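Long-range contacts in heme oxygenase 1 (Synechocystis sp., PDB 1WE1), which probably opens the heme ring, turning heme b into biliverdin IXalpha with release of carbon monoxide and iron, a step toward the chromophores of the photosynthetic antennae: residues Glu21-Val26 against Met198-Phe203; Val43-Phe48 against Val96-Ala101. One frame throughout, in Å; residues are numbered along the deposited sequence.

Interaction 1 stands at the heme and interaction 2 in the layer behind it, their centres 15 Å apart and each about 12 Å from the centre of the all-helical chain. Helix 182-205 is the link. In interaction 1 F203 and N199 of this helix meet the porphyrin, while M202 faces the residues of interaction 2: M202 SD lies 3.7 Å from N45 CB, with L46 and A101 as further neighbours. E205, two residues beyond F203, accepts bonds from S99 and A101. Interaction 2 lies away from the annotated sites, the N45 side chain being about 12 Å from the heme.

Interaction 1: Glu21-Val26 against Met198-Phe203; sequences ENVGFV and MNMKMF. With HEM (protoporphyrin IX containing Fe), chain H.
V23 sends its two methyls to different residues of helix 182-205. V23 CG1, anti to the backbone N (chi1 171°), comes to 4.0 Å from F203 CB, and V23 CG2 faces M200 SD at 4.2 Å. V23 is also the N-cap of helix 24-30; its short, branched side chain reaches across from the start of that helix. F25 follows, its CB 3.6 Å from the carbonyl O of F203, where the backbones come close, and its side chain packs on S38 of helix 36-59. V26 bridges protein and cofactor: CG2 rests 3.6 Å from F203 CD2, while CG1 lies 3.9 Å from the heme methyl CMC. A beta-branched residue suits this place because its methyls can serve two surfaces. A flat, broad ring suits F203, which spans from V26 to the heme, its CE2 3.7 Å from the vinyl carbon CBB; N199 O lies over one face, toward the rim. N199, one turn earlier, brings CB to 3.7 Å from the same CBB; Y105 and the carbonyl of A195 take up its amide ND2. E21 OE2 hydrogen-bonds ND1 of the axial ligand H17. V26, F203 and N199 line part of the heme pocket of the all-helical heme oxygenase fold, which holds heme between helices.

Interaction 2: Val43-Phe48 against Val96-Ala101; sequences VGNLYF and VKISAA
N45 grips the backbone and side chain of S99 with the two ends of one amide. S99 N donates to N45 OD1 at 2.9 Å in a nearly straight bond (166°), in the carbonyl plane and on a lone pair. N45 ND2 donates to S99 OG at 3.0 Å, in a more bent bond (138°) with the hydroxyl tilted out of the amide plane. Asparagine offers acceptor and donor side by side, fitting this pair. Beside it, G44 CA lets V96 CG2 approach to 3.6 Å, close to where a side chain would begin. The F48 ring meets I98, K97 and V96 along one side: F48 CD1 lies 3.6 Å from I98 CB, CE1 has the carbonyl O of K97 at its edge, and CZ meets V96 CG1 tip to tip at 4.1 Å. I98 CG1, anti to the backbone N (chi1 -173°), lies near N45 OD1, and I98 CD1 reaches F48 CB. Further out, S99 OG also accepts from G102 N, capping helix 100-115, and bonds to the E205 carboxylate. Y47 CD2 sits over the centre of the F48 ring. Two bonds to one amide fix the backbone N and hydroxyl of S99, tying the start of helix 100-115 to helix 36-59.

Interaction 1: Glu21-Val26 against Met198-Phe203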
# COMPACT_ATOMS: atom_id res chain seq x y z
N GLU A 21 -2.40 -11.82 4.87
CA GLU A 21 -2.30 -12.89 3.90
C GLU A 21 -3.49 -13.84 3.94
O GLU A 21 -3.79 -14.51 2.96
CB GLU A 21 -1.03 -13.70 4.14
CG GLU A 21 0.28 -12.96 3.98
CD GLU A 21 1.43 -13.69 4.66
OE1 GLU A 21 1.59 -14.91 4.41
OE2 GLU A 21 2.16 -13.06 5.46
N ASN A 22 -4.17 -13.90 5.08
CA ASN A 22 -5.30 -14.80 5.24
C ASN A 22 -6.70 -14.25 4.96
O ASN A 22 -7.69 -14.96 5.10
CB ASN A 22 -5.27 -15.40 6.64
CG ASN A 22 -4.13 -16.37 6.82
OD1 ASN A 22 -3.86 -17.19 5.94
ND2 ASN A 22 -3.47 -16.30 7.98
N VAL A 23 -6.78 -12.98 4.58
CA VAL A 23 -8.06 -12.39 4.25
C VAL A 23 -8.59 -13.14 3.03
O VAL A 23 -7.82 -13.48 2.13
CB VAL A 23 -7.89 -10.90 3.91
CG1 VAL A 23 -9.19 -10.33 3.36
CG2 VAL A 23 -7.42 -10.15 5.14
N GLY A 24 -9.90 -13.40 3.00
CA GLY A 24 -10.50 -14.10 1.87
C GLY A 24 -10.07 -13.56 0.52
O GLY A 24 -9.55 -14.29 -0.32
N PHE A 25 -10.29 -12.27 0.30
CA PHE A 25 -9.92 -11.63 -0.95
C PHE A 25 -8.46 -11.95 -1.31
O PHE A 25 -8.17 -12.35 -2.45
CB PHE A 25 -10.09 -10.11 -0.82
CG PHE A 25 -9.75 -9.36 -2.07
CD1 PHE A 25 -10.73 -9.11 -3.04
CD2 PHE A 25 -8.45 -8.92 -2.30
CE1 PHE A 25 -10.41 -8.43 -4.23
CE2 PHE A 25 -8.12 -8.24 -3.48
CZ PHE A 25 -9.10 -8.00 -4.45
N VAL A 26 -7.55 -11.77 -0.33
CA VAL A 26 -6.12 -12.02 -0.53
C VAL A 26 -5.82 -13.48 -0.83
O VAL A 26 -5.04 -13.78 -1.74
CB VAL A 26 -5.29 -11.57 0.69
CG1 VAL A 26 -3.87 -12.14 0.62
CG2 VAL A 26 -5.24 -10.04 0.71
N MET A 198 -6.32 -1.14 8.36
CA MET A 198 -7.01 -0.30 7.38
C MET A 198 -6.89 -0.84 5.95
O MET A 198 -7.78 -0.63 5.12
CB MET A 198 -6.48 1.12 7.47
CG MET A 198 -6.86 1.77 8.78
SD MET A 198 -6.45 3.50 8.88
CE MET A 198 -4.76 3.41 9.55
N ASN A 199 -5.79 -1.52 5.66
CA ASN A 199 -5.60 -2.11 4.35
C ASN A 199 -6.52 -3.31 4.28
O ASN A 199 -7.23 -3.53 3.30
CB ASN A 199 -4.15 -2.55 4.18
CG ASN A 199 -3.24 -1.41 3.81
OD1 ASN A 199 -3.18 -1.02 2.66
ND2 ASN A 199 -2.56 -0.85 4.79
N MET A 200 -6.52 -4.08 5.36
CA MET A 200 -7.34 -5.26 5.45
C MET A 200 -8.82 -4.94 5.30
O MET A 200 -9.57 -5.74 4.73
CB MET A 200 -7.07 -5.98 6.76
CG MET A 200 -5.68 -6.56 6.86
SD MET A 200 -5.54 -7.86 8.10
CE MET A 200 -4.92 -6.91 9.52
N LYS A 201 -9.25 -3.78 5.78
CA LYS A 201 -10.66 -3.44 5.67
C LYS A 201 -11.03 -3.13 4.21
O LYS A 201 -12.14 -3.41 3.77
CB LYS A 201 -11.01 -2.27 6.59
CG LYS A 201 -12.52 -2.15 6.80
CD LYS A 201 -12.90 -1.27 7.97
CE LYS A 201 -14.42 -1.23 8.12
NZ LYS A 201 -14.87 -0.66 9.43
N MET A 202 -10.09 -2.55 3.46
CA MET A 202 -10.35 -2.27 2.05
C MET A 202 -10.54 -3.60 1.29
O MET A 202 -11.41 -3.71 0.43
CB MET A 202 -9.20 -1.47 1.44
CG MET A 202 -9.13 -0.03 1.92
SD MET A 202 -7.92 1.02 1.06
CE MET A 202 -6.38 0.20 1.52
N PHE A 203 -9.72 -4.60 1.64
CA PHE A 203 -9.79 -5.91 1.00
C PHE A 203 -11.12 -6.58 1.28
O PHE A 203 -11.76 -7.14 0.37
CB PHE A 203 -8.68 -6.84 1.50
CG PHE A 203 -7.29 -6.36 1.23
CD1 PHE A 203 -7.01 -5.51 0.16
CD2 PHE A 203 -6.23 -6.80 2.03
CE1 PHE A 203 -5.70 -5.12 -0.12
CE2 PHE A 203 -4.91 -6.42 1.76
CZ PHE A 203 -4.63 -5.58 0.69
CHA HEM H . 7.14 -7.73 3.79
CHB HEM H . 3.41 -4.67 4.11
CHC HEM H . 0.59 -8.19 2.32
CHD HEM H . 4.52 -10.40 0.68
C1A HEM H . 6.37 -6.61 4.18
C2A HEM H . 6.83 -5.49 4.98
C3A HEM H . 5.76 -4.65 5.11
C4A HEM H . 4.67 -5.24 4.32
CMA HEM H . 5.67 -3.36 5.87
CAA HEM H . 8.24 -5.27 5.50
CBA HEM H . 8.63 -6.12 6.73
CGA HEM H . 9.95 -5.89 7.21
O1A HEM H . 10.04 -5.14 8.26
O2A HEM H . 10.97 -6.36 6.68
C1B HEM H . 2.28 -5.38 3.68
C2B HEM H . 0.90 -4.89 3.78
C3B HEM H . 0.11 -5.85 3.22
C4B HEM H . 1.00 -6.96 2.86
CMB HEM H . 0.51 -3.56 4.36
CAB HEM H . -1.38 -5.83 2.94
CBB HEM H . -2.26 -5.75 4.21
C1C HEM H . 1.39 -9.06 1.64
C2C HEM H . 0.94 -10.13 0.76
C3C HEM H . 2.04 -10.87 0.50
C4C HEM H . 3.18 -10.11 0.95
CMC HEM H . -0.48 -10.30 0.27
CAC HEM H . 2.09 -12.27 -0.12
CBC HEM H . 2.22 -12.18 -1.67
C1D HEM H . 5.62 -9.85 1.37
C2D HEM H . 7.00 -10.34 1.23
C3D HEM H . 7.74 -9.56 2.07
C4D HEM H . 6.80 -8.64 2.76
CMD HEM H . 7.38 -11.47 0.34
CAD HEM H . 9.23 -9.56 2.32
CBD HEM H . 9.63 -10.42 3.60
CGD HEM H . 10.96 -10.21 4.01
O1D HEM H . 11.45 -9.02 4.05
O2D HEM H . 11.69 -11.18 4.37
NA HEM H . 5.06 -6.46 3.81
NB HEM H . 2.33 -6.63 3.12
NC HEM H . 2.80 -9.04 1.71
ND HEM H . 5.55 -8.80 2.28
FE HEM H . 3.95 -7.74 2.74
O HOH W 1 4.27 -6.70 1.31

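Interaction 2: Val43-Phe48 against Val96-Ala101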
# COMPACT_ATOMS: atom_id res chain seq x y z
N VAL A 43 -7.15 -0.30 -6.52
CA VAL A 43 -6.22 0.65 -7.11
C VAL A 43 -6.73 2.07 -6.92
O VAL A 43 -5.96 2.97 -6.63
CB VAL A 43 -6.04 0.37 -8.62
CG1 VAL A 43 -5.18 1.46 -9.27
CG2 VAL A 43 -5.39 -1.01 -8.80
N GLY A 44 -8.04 2.25 -7.09
CA GLY A 44 -8.63 3.57 -6.89
C GLY A 44 -8.40 4.02 -5.46
O GLY A 44 -8.00 5.15 -5.21
N ASN A 45 -8.64 3.13 -4.50
CA ASN A 45 -8.42 3.51 -3.11
C ASN A 45 -6.96 3.86 -2.80
O ASN A 45 -6.66 4.96 -2.33
CB ASN A 45 -8.90 2.40 -2.17
CG ASN A 45 -10.41 2.43 -1.96
OD1 ASN A 45 -11.06 3.47 -2.09
ND2 ASN A 45 -10.96 1.29 -1.60
N LEU A 46 -6.03 2.94 -3.08
CA LEU A 46 -4.63 3.23 -2.82
C LEU A 46 -4.23 4.54 -3.48
O LEU A 46 -3.44 5.30 -2.94
CB LEU A 46 -3.74 2.10 -3.34
CG LEU A 46 -4.03 0.77 -2.64
CD1 LEU A 46 -3.07 -0.30 -3.13
CD2 LEU A 46 -3.89 0.97 -1.15
N TYR A 47 -4.81 4.82 -4.64
CA TYR A 47 -4.52 6.05 -5.34
C TYR A 47 -4.74 7.25 -4.41
O TYR A 47 -3.91 8.15 -4.35
CB TYR A 47 -5.43 6.17 -6.57
CG TYR A 47 -5.40 7.53 -7.21
CD1 TYR A 47 -4.26 8.00 -7.85
CD2 TYR A 47 -6.50 8.38 -7.12
CE1 TYR A 47 -4.23 9.28 -8.39
CE2 TYR A 47 -6.47 9.66 -7.65
CZ TYR A 47 -5.34 10.11 -8.28
OH TYR A 47 -5.31 11.39 -8.79
N PHE A 48 -5.86 7.27 -3.68
CA PHE A 48 -6.15 8.38 -2.77
C PHE A 48 -5.28 8.36 -1.52
O PHE A 48 -4.85 9.40 -1.03
CB PHE A 48 -7.63 8.37 -2.36
CG PHE A 48 -8.57 8.54 -3.52
CD1 PHE A 48 -9.24 7.44 -4.06
CD2 PHE A 48 -8.76 9.79 -4.11
CE1 PHE A 48 -10.07 7.58 -5.16
CE2 PHE A 48 -9.59 9.95 -5.22
CZ PHE A 48 -10.25 8.84 -5.75
N VAL A 96 -13.12 6.96 -11.35
CA VAL A 96 -12.51 6.50 -10.12
C VAL A 96 -13.23 7.03 -8.89
O VAL A 96 -13.66 8.19 -8.87
CB VAL A 96 -11.00 6.90 -10.04
CG1 VAL A 96 -10.85 8.39 -9.75
CG2 VAL A 96 -10.30 6.05 -8.98
N LYS A 97 -13.40 6.18 -7.89
CA LYS A 97 -14.06 6.58 -6.66
C LYS A 97 -13.35 5.97 -5.44
O LYS A 97 -12.53 5.05 -5.57
CB LYS A 97 -15.53 6.14 -6.67
CG LYS A 97 -15.75 4.70 -6.25
CD LYS A 97 -15.20 3.73 -7.28
CE LYS A 97 -14.88 2.37 -6.66
NZ LYS A 97 -16.04 1.71 -6.00
N ILE A 98 -13.66 6.49 -4.27
CA ILE A 98 -13.04 6.00 -3.05
C ILE A 98 -14.11 5.36 -2.18
O ILE A 98 -15.22 5.88 -2.09
CB ILE A 98 -12.33 7.19 -2.30
CG1 ILE A 98 -11.52 6.66 -1.12
CG2 ILE A 98 -13.36 8.22 -1.85
CD1 ILE A 98 -10.74 7.77 -0.42
N SER A 99 -13.81 4.22 -1.57
CA SER A 99 -14.77 3.55 -0.70
C SER A 99 -14.71 4.11 0.73
O SER A 99 -13.81 4.89 1.07
CB SER A 99 -14.48 2.05 -0.65
OG SER A 99 -13.35 1.82 0.17
N ALA A 100 -15.66 3.71 1.58
CA ALA A 100 -15.67 4.19 2.96
C ALA A 100 -14.39 3.81 3.70
O ALA A 100 -13.81 4.64 4.38
CB ALA A 100 -16.89 3.64 3.71
N ALA A 101 -13.93 2.57 3.56
CA ALA A 101 -12.71 2.15 4.23
C ALA A 101 -11.54 2.96 3.70
O ALA A 101 -10.66 3.39 4.45
CB ALA A 101 -12.45 0.68 3.99